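Local structure of tryptophan halogenase superfamily (Brevundimonas sp. BAL3, 6FRL) at residues D99-Y107 with A448-F457; G115-Q123 with P473-M483. The protein is a flavin-dependent halogenase that prefers bromination over chlorination and probably uses reduced flavin to halogenate an aromatic substrate. All coordinates share one frame; numbering follows the deposited sequence.

In the fold
Strand 99-103 comes first along the chain and leads through a short loop into helix 116-125. Some 340 residues after segment 99-107, helix 447-456 returns to pack on the strand in contact 1, closing a loop that takes in most of the family's fold. Helix 473-492 then packs on helix 116-125 in contact 2. The segments alternate in sequence, so the two closures cross. Their centres lie about 18 Å apart, and Leu-451 on His-117 and Asp-455 on Trp-120 join them directly. Together they tie an edge strand of a mixed seven-stranded sheet, and the helix that follows it, to two successive helices near the C-terminal end.

Contact 1. Residues D99-Y107 with A448-F457; sequences DFIHPFGLY and ASWLAIYDGF
Phe-100, His-102 and Tyr-107 of 99-107 meet helix 448-456, whose axis runs almost antiparallel to strand 99-103 (174°) and approaches it to 8.2 Å. Phe-100 lies opposite Gly-456, and His-102 opposite Ala-452. Glycine suits its place: CA of Gly-456 sits over the face of the Phe-100 ring, 3.5 Å from its centroid, a CH-pi contact that a beta carbon would turn into a clash. With chi1 at 80°, CG of Phe-100 stands between its backbone N and carbonyl carbon, which lays the ring over the helix. CD1 of Ile-453 comes to the ring's edge, 3.9 Å from CE2 of Phe-100. The edge of Phe-100 also points toward the face of Phe-457 in an offset edge-to-face pair, planes at 66°. Replacing Phe-100 with alanine would probably lose the ring over CA of Gly-456 and the edge-to-face contact with Phe-457, opening a gap beside Ile-453. The polar link is a hydrogen bond between NE2 of His-102 and OG of Ser-449, modelled short at 2.5 Å, with OG at the edge of the imidazole and in its plane. Glu-351 binds the other ring nitrogen, so both nitrogens of this buried histidine have partners and its ring rotation is fixed. Small Ala-452 lets Tyr-107 come close, the phenol OH lying 3.2 Å from CB of Ala-452, while CD2 of Tyr-107 packs on CD2 of Leu-451 at 3.7 Å. CB of Ala-448 rests against O of Gly-105 and CD2 of Leu-106. Strand 99-103 is an edge strand of its sheet within the chain, hydrogen-bonded to strand 87-91 through Phe-100 with Phe-90 and His-102 with Ile-88. Helix 447-456 packs in turn on helix 376-402 through Ile-453 and on helix 422-434 through Leu-451.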
loop_
_atom_site.group_PDB
_atom_site.type_symbol
_atom_site.label_atom_id
_atom_site.label_comp_id
_atom_site.label_asym_id
_atom_site.label_seq_id
_atom_site.Cartn_x
_atom_site.Cartn_y
_atom_site.Cartn_z
ATOM N N ASP B 99 -6.993 -8.800 30.404
ATOM C CA ASP B 99 -5.994 -7.742 30.394
ATOM C C ASP B 99 -5.023 -7.922 29.201
ATOM O O ASP B 99 -4.229 -8.876 29.200
ATOM C CB ASP B 99 -5.256 -7.775 31.737
ATOM C CG ASP B 99 -4.264 -6.625 31.926
ATOM O OD1 ASP B 99 -3.965 -5.868 30.975
ATOM O OD2 ASP B 99 -3.749 -6.498 33.066
ATOM N N PHE B 100 -5.124 -7.032 28.198
ATOM C CA PHE B 100 -4.142 -6.946 27.131
ATOM C C PHE B 100 -3.837 -5.501 26.697
ATOM O O PHE B 100 -4.610 -4.594 26.969
ATOM C CB PHE B 100 -4.532 -7.848 25.949
ATOM C CG PHE B 100 -5.580 -7.269 25.033
ATOM C CD1 PHE B 100 -6.940 -7.474 25.291
ATOM C CD2 PHE B 100 -5.209 -6.550 23.877
ATOM C CE1 PHE B 100 -7.913 -6.952 24.440
ATOM C CE2 PHE B 100 -6.180 -6.019 23.022
ATOM C CZ PHE B 100 -7.540 -6.216 23.297
ATOM N N ILE B 101 -2.670 -5.293 26.085
ATOM C CA ILE B 101 -2.253 -3.969 25.589
ATOM C C ILE B 101 -2.058 -3.978 24.051
ATOM O O ILE B 101 -1.270 -4.804 23.513
ATOM C CB ILE B 101 -0.934 -3.479 26.257
ATOM C CG1 ILE B 101 -1.149 -3.228 27.734
ATOM C CG2 ILE B 101 -0.485 -2.172 25.646
ATOM C CD1 ILE B 101 0.121 -2.933 28.543
ATOM N N HIS B 102 -2.722 -3.028 23.381
ATOM C CA HIS B 102 -2.480 -2.716 21.953
ATOM C C HIS B 102 -1.428 -1.653 21.868
ATOM O O HIS B 102 -1.700 -0.493 22.154
ATOM C CB HIS B 102 -3.767 -2.237 21.247
ATOM C CG HIS B 102 -3.564 -1.813 19.822
ATOM N ND1 HIS B 102 -4.493 -1.055 19.132
ATOM C CD2 HIS B 102 -2.524 -2.004 18.974
ATOM C CE1 HIS B 102 -4.020 -0.778 17.931
ATOM N NE2 HIS B 102 -2.836 -1.362 17.802
ATOM N N PRO B 103 -0.208 -2.038 21.491
ATOM C CA PRO B 103 0.894 -1.093 21.428
ATOM C C PRO B 103 1.069 -0.468 20.048
ATOM O O PRO B 103 0.437 -0.902 19.103
ATOM C CB PRO B 103 2.084 -2.001 21.720
ATOM C CG PRO B 103 1.739 -3.256 20.963
ATOM C CD PRO B 103 0.270 -3.400 21.180
ATOM N N PHE B 104 1.995 0.468 19.937
ATOM C CA PHE B 104 2.513 0.924 18.627
ATOM C C PHE B 104 3.816 0.189 18.342
ATOM O O PHE B 104 4.895 0.672 18.707
ATOM C CB PHE B 104 2.723 2.437 18.626
ATOM C CG PHE B 104 1.564 3.195 19.197
ATOM C CD1 PHE B 104 0.337 3.158 18.565
ATOM C CD2 PHE B 104 1.688 3.943 20.376
ATOM C CE1 PHE B 104 -0.752 3.859 19.080
ATOM C CE2 PHE B 104 0.600 4.648 20.887
ATOM C CZ PHE B 104 -0.614 4.598 20.239
ATOM N N GLY B 105 3.703 -0.998 17.745
ATOM C CA GLY B 105 4.865 -1.791 17.372
ATOM C C GLY B 105 4.489 -3.150 16.790
ATOM O O GLY B 105 3.321 -3.585 16.864
ATOM N N LEU B 106 5.492 -3.829 16.230
ATOM C CA LEU B 106 5.351 -5.228 15.814
ATOM C C LEU B 106 5.690 -6.202 16.967
ATOM O O LEU B 106 6.211 -5.778 18.015
ATOM C CB LEU B 106 6.242 -5.538 14.612
ATOM C CG LEU B 106 6.297 -4.551 13.445
ATOM C CD1 LEU B 106 7.272 -5.100 12.380
ATOM C CD2 LEU B 106 4.895 -4.304 12.938
ATOM N N TYR B 107 5.356 -7.485 16.745
ATOM C CA TYR B 107 5.643 -8.595 17.662
ATOM C C TYR B 107 6.789 -9.471 17.167
ATOM O O TYR B 107 6.756 -9.979 16.059
ATOM C CB TYR B 107 4.411 -9.478 17.827
ATOM C CG TYR B 107 3.278 -8.800 18.531
ATOM C CD1 TYR B 107 3.210 -8.760 19.924
ATOM C CD2 TYR B 107 2.274 -8.167 17.814
ATOM C CE1 TYR B 107 2.143 -8.124 20.569
ATOM C CE2 TYR B 107 1.215 -7.538 18.460
ATOM C CZ TYR B 107 1.160 -7.504 19.818
ATOM O OH TYR B 107 0.126 -6.887 20.438
ATOM N N ALA B 448 -0.107 -5.509 12.481
ATOM C CA ALA B 448 0.233 -5.771 13.900
ATOM C C ALA B 448 -0.869 -5.303 14.876
ATOM O O ALA B 448 -1.041 -5.869 15.967
ATOM C CB ALA B 448 1.575 -5.168 14.268
ATOM N N SER B 449 -1.627 -4.282 14.485
ATOM C CA SER B 449 -2.721 -3.833 15.330
ATOM C C SER B 449 -3.893 -4.797 15.304
ATOM O O SER B 449 -4.590 -4.947 16.309
ATOM C CB SER B 449 -3.152 -2.418 14.930
ATOM O OG SER B 449 -2.169 -1.502 15.374
ATOM N N TRP B 450 -4.124 -5.418 14.150
ATOM C CA TRP B 450 -5.181 -6.438 13.997
ATOM C C TRP B 450 -4.836 -7.682 14.826
ATOM O O TRP B 450 -5.680 -8.215 15.556
ATOM C CB TRP B 450 -5.397 -6.775 12.490
ATOM C CG TRP B 450 -6.078 -5.643 11.778
ATOM C CD1 TRP B 450 -5.482 -4.546 11.243
ATOM C CD2 TRP B 450 -7.488 -5.459 11.596
ATOM N NE1 TRP B 450 -6.423 -3.696 10.714
ATOM C CE2 TRP B 450 -7.665 -4.225 10.932
ATOM C CE3 TRP B 450 -8.624 -6.210 11.947
ATOM C CZ2 TRP B 450 -8.930 -3.723 10.602
ATOM C CZ3 TRP B 450 -9.882 -5.719 11.602
ATOM C CH2 TRP B 450 -10.022 -4.490 10.936
ATOM N N LEU B 451 -3.568 -8.105 14.702
ATOM C CA LEU B 451 -2.968 -9.157 15.529
ATOM C C LEU B 451 -3.180 -8.932 17.019
ATOM O O LEU B 451 -3.560 -9.858 17.723
ATOM C CB LEU B 451 -1.484 -9.293 15.242
ATOM C CG LEU B 451 -0.700 -10.420 15.925
ATOM C CD1 LEU B 451 -1.373 -11.784 15.795
ATOM C CD2 LEU B 451 0.713 -10.516 15.346
ATOM N N ALA B 452 -2.961 -7.704 17.491
ATOM C CA ALA B 452 -3.134 -7.385 18.923
ATOM C C ALA B 452 -4.570 -7.629 19.390
ATOM O O ALA B 452 -4.817 -8.082 20.518
ATOM C CB ALA B 452 -2.729 -5.946 19.213
ATOM N N ILE B 453 -5.524 -7.314 18.519
ATOM C CA ILE B 453 -6.923 -7.510 18.861
ATOM C C ILE B 453 -7.298 -9.004 18.768
ATOM O O ILE B 453 -7.929 -9.547 19.692
ATOM C CB ILE B 453 -7.829 -6.603 18.006
ATOM C CG1 ILE B 453 -7.408 -5.107 18.169
ATOM C CG2 ILE B 453 -9.305 -6.816 18.361
ATOM C CD1 ILE B 453 -7.218 -4.602 19.592
ATOM N N TYR B 454 -6.864 -9.684 17.696
ATOM C CA TYR B 454 -7.149 -11.118 17.582
ATOM C C TYR B 454 -6.623 -11.841 18.827
ATOM O O TYR B 454 -7.378 -12.556 19.495
ATOM C CB TYR B 454 -6.580 -11.734 16.300
ATOM C CG TYR B 454 -7.243 -11.272 15.001
ATOM C CD1 TYR B 454 -8.613 -11.293 14.848
ATOM C CD2 TYR B 454 -6.473 -10.846 13.905
ATOM C CE1 TYR B 454 -9.211 -10.889 13.642
ATOM C CE2 TYR B 454 -7.045 -10.434 12.713
ATOM C CZ TYR B 454 -8.417 -10.453 12.582
ATOM O OH TYR B 454 -9.017 -10.070 11.401
ATOM N N ASP B 455 -5.370 -11.576 19.176
ATOM C CA ASP B 455 -4.758 -12.210 20.334
ATOM C C ASP B 455 -5.385 -11.789 21.650
ATOM O O ASP B 455 -5.598 -12.618 22.529
ATOM C CB ASP B 455 -3.249 -11.953 20.377
ATOM C CG ASP B 455 -2.660 -12.298 21.685
ATOM O OD1 ASP B 455 -2.559 -13.512 21.928
ATOM O OD2 ASP B 455 -2.339 -11.360 22.469
ATOM N N GLY B 456 -5.685 -10.509 21.804
ATOM C CA GLY B 456 -6.364 -10.010 23.024
ATOM C C GLY B 456 -7.711 -10.662 23.317
ATOM O O GLY B 456 -8.052 -10.895 24.475
ATOM N N PHE B 457 -8.484 -10.951 22.267
ATOM C CA PHE B 457 -9.742 -11.680 22.431
ATOM C C PHE B 457 -9.648 -13.192 22.260
ATOM O O PHE B 457 -10.669 -13.838 22.213
ATOM C CB PHE B 457 -10.805 -11.124 21.487
ATOM C CG PHE B 457 -11.261 -9.759 21.859
ATOM C CD1 PHE B 457 -12.276 -9.587 22.776
ATOM C CD2 PHE B 457 -10.659 -8.644 21.310
ATOM C CE1 PHE B 457 -12.707 -8.317 23.103
ATOM C CE2 PHE B 457 -11.063 -7.377 21.650
ATOM C CZ PHE B 457 -12.093 -7.203 22.550
#

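Contact 2. Residues G115-Q123 with P473-M483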
loop_
_atom_site.group_PDB
_atom_site.type_symbol
_atom_site.label_atom_id
_atom_site.label_comp_id
_atom_site.label_asym_id
_atom_site.label_seq_id
_atom_site.Cartn_x
_atom_site.Cartn_y
_atom_site.Cartn_z
ATOM N N GLY B 115 5.794 -14.423 8.996
ATOM C CA GLY B 115 5.452 -13.571 10.102
ATOM C C GLY B 115 5.703 -14.284 11.419
ATOM O O GLY B 115 5.383 -15.480 11.583
ATOM N N PHE B 116 6.230 -13.524 12.373
ATOM C CA PHE B 116 6.511 -14.068 13.686
ATOM C C PHE B 116 5.368 -14.876 14.306
ATOM O O PHE B 116 5.608 -15.937 14.885
ATOM C CB PHE B 116 6.888 -12.945 14.646
ATOM C CG PHE B 116 7.106 -13.426 16.051
ATOM C CD1 PHE B 116 8.232 -14.153 16.367
ATOM C CD2 PHE B 116 6.186 -13.138 17.042
ATOM C CE1 PHE B 116 8.420 -14.606 17.651
ATOM C CE2 PHE B 116 6.379 -13.574 18.327
ATOM C CZ PHE B 116 7.488 -14.328 18.631
ATOM N N HIS B 117 4.139 -14.355 14.226
ATOM C CA HIS B 117 3.001 -14.982 14.891
ATOM C C HIS B 117 2.794 -16.482 14.548
ATOM O O HIS B 117 2.305 -17.234 15.401
ATOM C CB HIS B 117 1.727 -14.177 14.684
ATOM C CG HIS B 117 1.234 -14.133 13.269
ATOM N ND1 HIS B 117 1.693 -13.216 12.348
ATOM C CD2 HIS B 117 0.270 -14.849 12.641
ATOM C CE1 HIS B 117 1.038 -13.372 11.210
ATOM N NE2 HIS B 117 0.185 -14.374 11.353
ATOM N N HIS B 118 3.209 -16.908 13.349
ATOM C CA HIS B 118 3.146 -18.333 12.936
ATOM C C HIS B 118 4.075 -19.224 13.769
ATOM O O HIS B 118 3.654 -20.246 14.270
ATOM C CB HIS B 118 3.468 -18.509 11.441
ATOM C CG HIS B 118 2.493 -17.819 10.536
ATOM N ND1 HIS B 118 1.149 -18.130 10.527
ATOM C CD2 HIS B 118 2.654 -16.819 9.642
ATOM C CE1 HIS B 118 0.530 -17.376 9.641
ATOM N NE2 HIS B 118 1.418 -16.558 9.104
ATOM N N TYR B 119 5.316 -18.795 13.954
ATOM C CA TYR B 119 6.239 -19.505 14.817
ATOM C C TYR B 119 5.699 -19.536 16.275
ATOM O O TYR B 119 5.707 -20.590 16.931
ATOM C CB TYR B 119 7.621 -18.865 14.759
ATOM C CG TYR B 119 8.281 -18.915 13.400
ATOM C CD1 TYR B 119 9.021 -20.022 12.986
ATOM C CD2 TYR B 119 8.184 -17.829 12.523
ATOM C CE1 TYR B 119 9.630 -20.053 11.724
ATOM C CE2 TYR B 119 8.790 -17.834 11.259
ATOM C CZ TYR B 119 9.514 -18.940 10.863
ATOM O OH TYR B 119 10.092 -18.924 9.609
ATOM N N TRP B 120 5.187 -18.392 16.762
ATOM C CA TRP B 120 4.566 -18.322 18.085
ATOM C C TRP B 120 3.397 -19.296 18.215
ATOM O O TRP B 120 3.235 -19.948 19.254
ATOM C CB TRP B 120 4.083 -16.906 18.397
ATOM C CG TRP B 120 3.473 -16.772 19.756
ATOM C CD1 TRP B 120 4.130 -16.676 20.951
ATOM C CD2 TRP B 120 2.083 -16.754 20.060
ATOM N NE1 TRP B 120 3.225 -16.579 21.987
ATOM C CE2 TRP B 120 1.960 -16.626 21.466
ATOM C CE3 TRP B 120 0.929 -16.824 19.282
ATOM C CZ2 TRP B 120 0.709 -16.577 22.118
ATOM C CZ3 TRP B 120 -0.323 -16.782 19.926
ATOM C CH2 TRP B 120 -0.416 -16.657 21.332
ATOM N N LEU B 121 2.572 -19.400 17.182
ATOM C CA LEU B 121 1.469 -20.366 17.216
ATOM C C LEU B 121 1.915 -21.832 17.259
ATOM O O LEU B 121 1.347 -22.611 18.019
ATOM C CB LEU B 121 0.488 -20.147 16.060
ATOM C CG LEU B 121 -0.375 -18.902 16.261
ATOM C CD1 LEU B 121 -0.923 -18.365 14.945
ATOM C CD2 LEU B 121 -1.488 -19.220 17.255
ATOM N N LYS B 122 2.914 -22.197 16.459
ATOM C CA LYS B 122 3.500 -23.541 16.516
ATOM C C LYS B 122 3.904 -23.903 17.941
ATOM O O LYS B 122 3.522 -24.955 18.464
ATOM C CB LYS B 122 4.732 -23.679 15.599
ATOM C CG LYS B 122 5.484 -24.987 15.840
ATOM C CD LYS B 122 6.584 -25.189 14.783
ATOM C CE LYS B 122 7.264 -26.527 14.918
ATOM N NZ LYS B 122 6.233 -27.604 14.872
ATOM N N GLN B 123 4.662 -23.018 18.571
ATOM C CA GLN B 123 5.139 -23.254 19.945
ATOM C C GLN B 123 3.980 -23.286 20.928
ATOM O O GLN B 123 3.957 -24.088 21.856
ATOM C CB GLN B 123 6.189 -22.214 20.355
ATOM C CG GLN B 123 7.077 -22.616 21.535
ATOM C CD GLN B 123 7.971 -23.836 21.264
ATOM O OE1 GLN B 123 8.387 -24.115 20.132
ATOM N NE2 GLN B 123 8.235 -24.587 22.316
ATOM N N PRO B 473 11.349 -28.225 17.426
ATOM C CA PRO B 473 10.666 -27.651 18.615
ATOM C C PRO B 473 11.570 -27.249 19.784
ATOM O O PRO B 473 11.243 -26.302 20.510
ATOM C CB PRO B 473 9.686 -28.763 19.056
ATOM C CG PRO B 473 10.263 -30.025 18.511
ATOM C CD PRO B 473 10.942 -29.630 17.215
ATOM N N ALA B 474 12.681 -27.961 19.970
ATOM C CA ALA B 474 13.695 -27.573 20.953
ATOM C C ALA B 474 14.447 -26.320 20.506
ATOM O O ALA B 474 14.645 -25.408 21.323
ATOM C CB ALA B 474 14.662 -28.715 21.224
ATOM N N TYR B 475 14.839 -26.246 19.227
ATOM C CA TYR B 475 15.524 -25.040 18.713
ATOM C C TYR B 475 14.650 -23.776 18.752
ATOM O O TYR B 475 15.114 -22.703 19.090
ATOM C CB TYR B 475 16.034 -25.248 17.290
ATOM C CG TYR B 475 16.704 -24.008 16.753
ATOM C CD1 TYR B 475 15.958 -22.942 16.257
ATOM C CD2 TYR B 475 18.095 -23.888 16.746
ATOM C CE1 TYR B 475 16.575 -21.791 15.762
ATOM C CE2 TYR B 475 18.718 -22.745 16.248
ATOM C CZ TYR B 475 17.950 -21.700 15.770
ATOM O OH TYR B 475 18.569 -20.578 15.293
ATOM N N LEU B 476 13.402 -23.923 18.343
ATOM C CA LEU B 476 12.420 -22.850 18.358
ATOM C C LEU B 476 12.230 -22.332 19.775
ATOM O O LEU B 476 12.368 -21.116 20.005
ATOM C CB LEU B 476 11.082 -23.358 17.783
ATOM C CG LEU B 476 9.801 -22.508 17.768
ATOM C CD1 LEU B 476 9.987 -21.217 16.991
ATOM C CD2 LEU B 476 8.637 -23.361 17.266
ATOM N N ALA B 477 11.967 -23.256 20.707
ATOM C CA ALA B 477 11.691 -22.934 22.119
ATOM C C ALA B 477 12.733 -22.026 22.771
ATOM O O ALA B 477 12.378 -21.181 23.607
ATOM C CB ALA B 477 11.548 -24.203 22.945
ATOM N N ARG B 478 14.000 -22.208 22.372
ATOM C CA ARG B 478 15.123 -21.442 22.921
ATOM C C ARG B 478 15.352 -20.121 22.213
ATOM O O ARG B 478 15.747 -19.172 22.857
ATOM C CB ARG B 478 16.421 -22.295 22.984
ATOM C CG ARG B 478 16.392 -23.295 24.147
ATOM C CD ARG B 478 17.754 -23.871 24.502
ATOM N NE ARG B 478 18.340 -24.684 23.424
ATOM C CZ ARG B 478 18.076 -25.974 23.172
ATOM N NH1 ARG B 478 17.176 -26.658 23.887
ATOM N NH2 ARG B 478 18.686 -26.589 22.154
ATOM N N SER B 479 15.123 -20.051 20.907
ATOM C CA SER B 479 15.118 -18.745 20.190
ATOM C C SER B 479 14.054 -17.790 20.768
ATOM O O SER B 479 14.300 -16.604 20.956
ATOM C CB SER B 479 14.887 -18.895 18.679
ATOM O OG SER B 479 14.882 -20.248 18.292
ATOM N N LEU B 480 12.884 -18.331 21.054
ATOM C CA LEU B 480 11.806 -17.559 21.649
ATOM C C LEU B 480 12.093 -17.131 23.100
ATOM O O LEU B 480 11.731 -16.037 23.481
ATOM C CB LEU B 480 10.471 -18.318 21.545
ATOM C CG LEU B 480 9.629 -17.892 20.315
ATOM C CD1 LEU B 480 10.352 -18.054 18.974
ATOM C CD2 LEU B 480 8.323 -18.639 20.235
ATOM N N ALA B 481 12.726 -17.990 23.897
ATOM C CA ALA B 481 13.074 -17.630 25.284
ATOM C C ALA B 481 14.145 -16.538 25.329
ATOM O O ALA B 481 14.095 -15.674 26.191
ATOM C CB ALA B 481 13.481 -18.863 26.110
ATOM N N GLU B 482 15.084 -16.572 24.391
ATOM C CA GLU B 482 16.071 -15.484 24.221
ATOM C C GLU B 482 15.440 -14.110 23.892
ATOM O O GLU B 482 15.821 -13.094 24.476
ATOM C CB GLU B 482 17.094 -15.905 23.151
ATOM C CG GLU B 482 18.201 -14.922 22.774
ATOM C CD GLU B 482 19.223 -15.548 21.792
ATOM O OE1 GLU B 482 19.242 -16.796 21.635
ATOM O OE2 GLU B 482 20.022 -14.804 21.154
ATOM N N MET B 483 14.488 -14.084 22.949
ATOM C CA MET B 483 13.730 -12.873 22.605
ATOM C C MET B 483 12.997 -12.364 23.837
ATOM O O MET B 483 13.118 -11.210 24.196
ATOM C CB MET B 483 12.704 -13.159 21.514
ATOM C CG MET B 483 13.288 -13.188 20.114
ATOM S SD MET B 483 12.057 -13.276 18.785
ATOM C CE MET B 483 11.866 -15.033 18.593
#
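Gln-123 is a knob in a hole formed by Pro-473, Leu-476, Ala-477 and Leu-480. Its chain bends at chi2 (64°), which brings the amide alongside helix 473-483: NE2 of Gln-123 lies 3.4 Å from CB of Ala-477, and OE1 of Gln-123 packs against the CG and CD2 end of Leu-476. Alanine is small enough to admit the amide. No hydrogen bond joins the two segments.

The remaining packing is largely apolar. Besides meeting Gln-123, branched Leu-476 reaches two more residues of helix 116-123, CD1 meeting CB of Tyr-119 at 4.0 Å and CD2 meeting CD of Lys-122 at 3.7 Å. Lysine suits this margin because its methylene chain covers the leucine while its ammonium group forms a salt bridge with Asp-469. Leu-480 fills the middle, CD2 near CB of Gln-123 and CD1 touching CE1 of Phe-116.

At the other end is a Met-aromatic contact. The flexible thioether of Met-483 approaches Phe-116 obliquely, its SD 5.0 Å from the ring centroid and its CE 3.6 Å from CE1 of Phe-116. Tyr-135 meets the same ring from outside the pair.

The axes of segments 116-123 and 473-483 cross at -119° with a closest approach of 10.4 Å, a steeply crossed helix pair spaced by large side chains, with a knob-into-hole contact at Gln-123, that packs helix 473-492 onto helix 116-125.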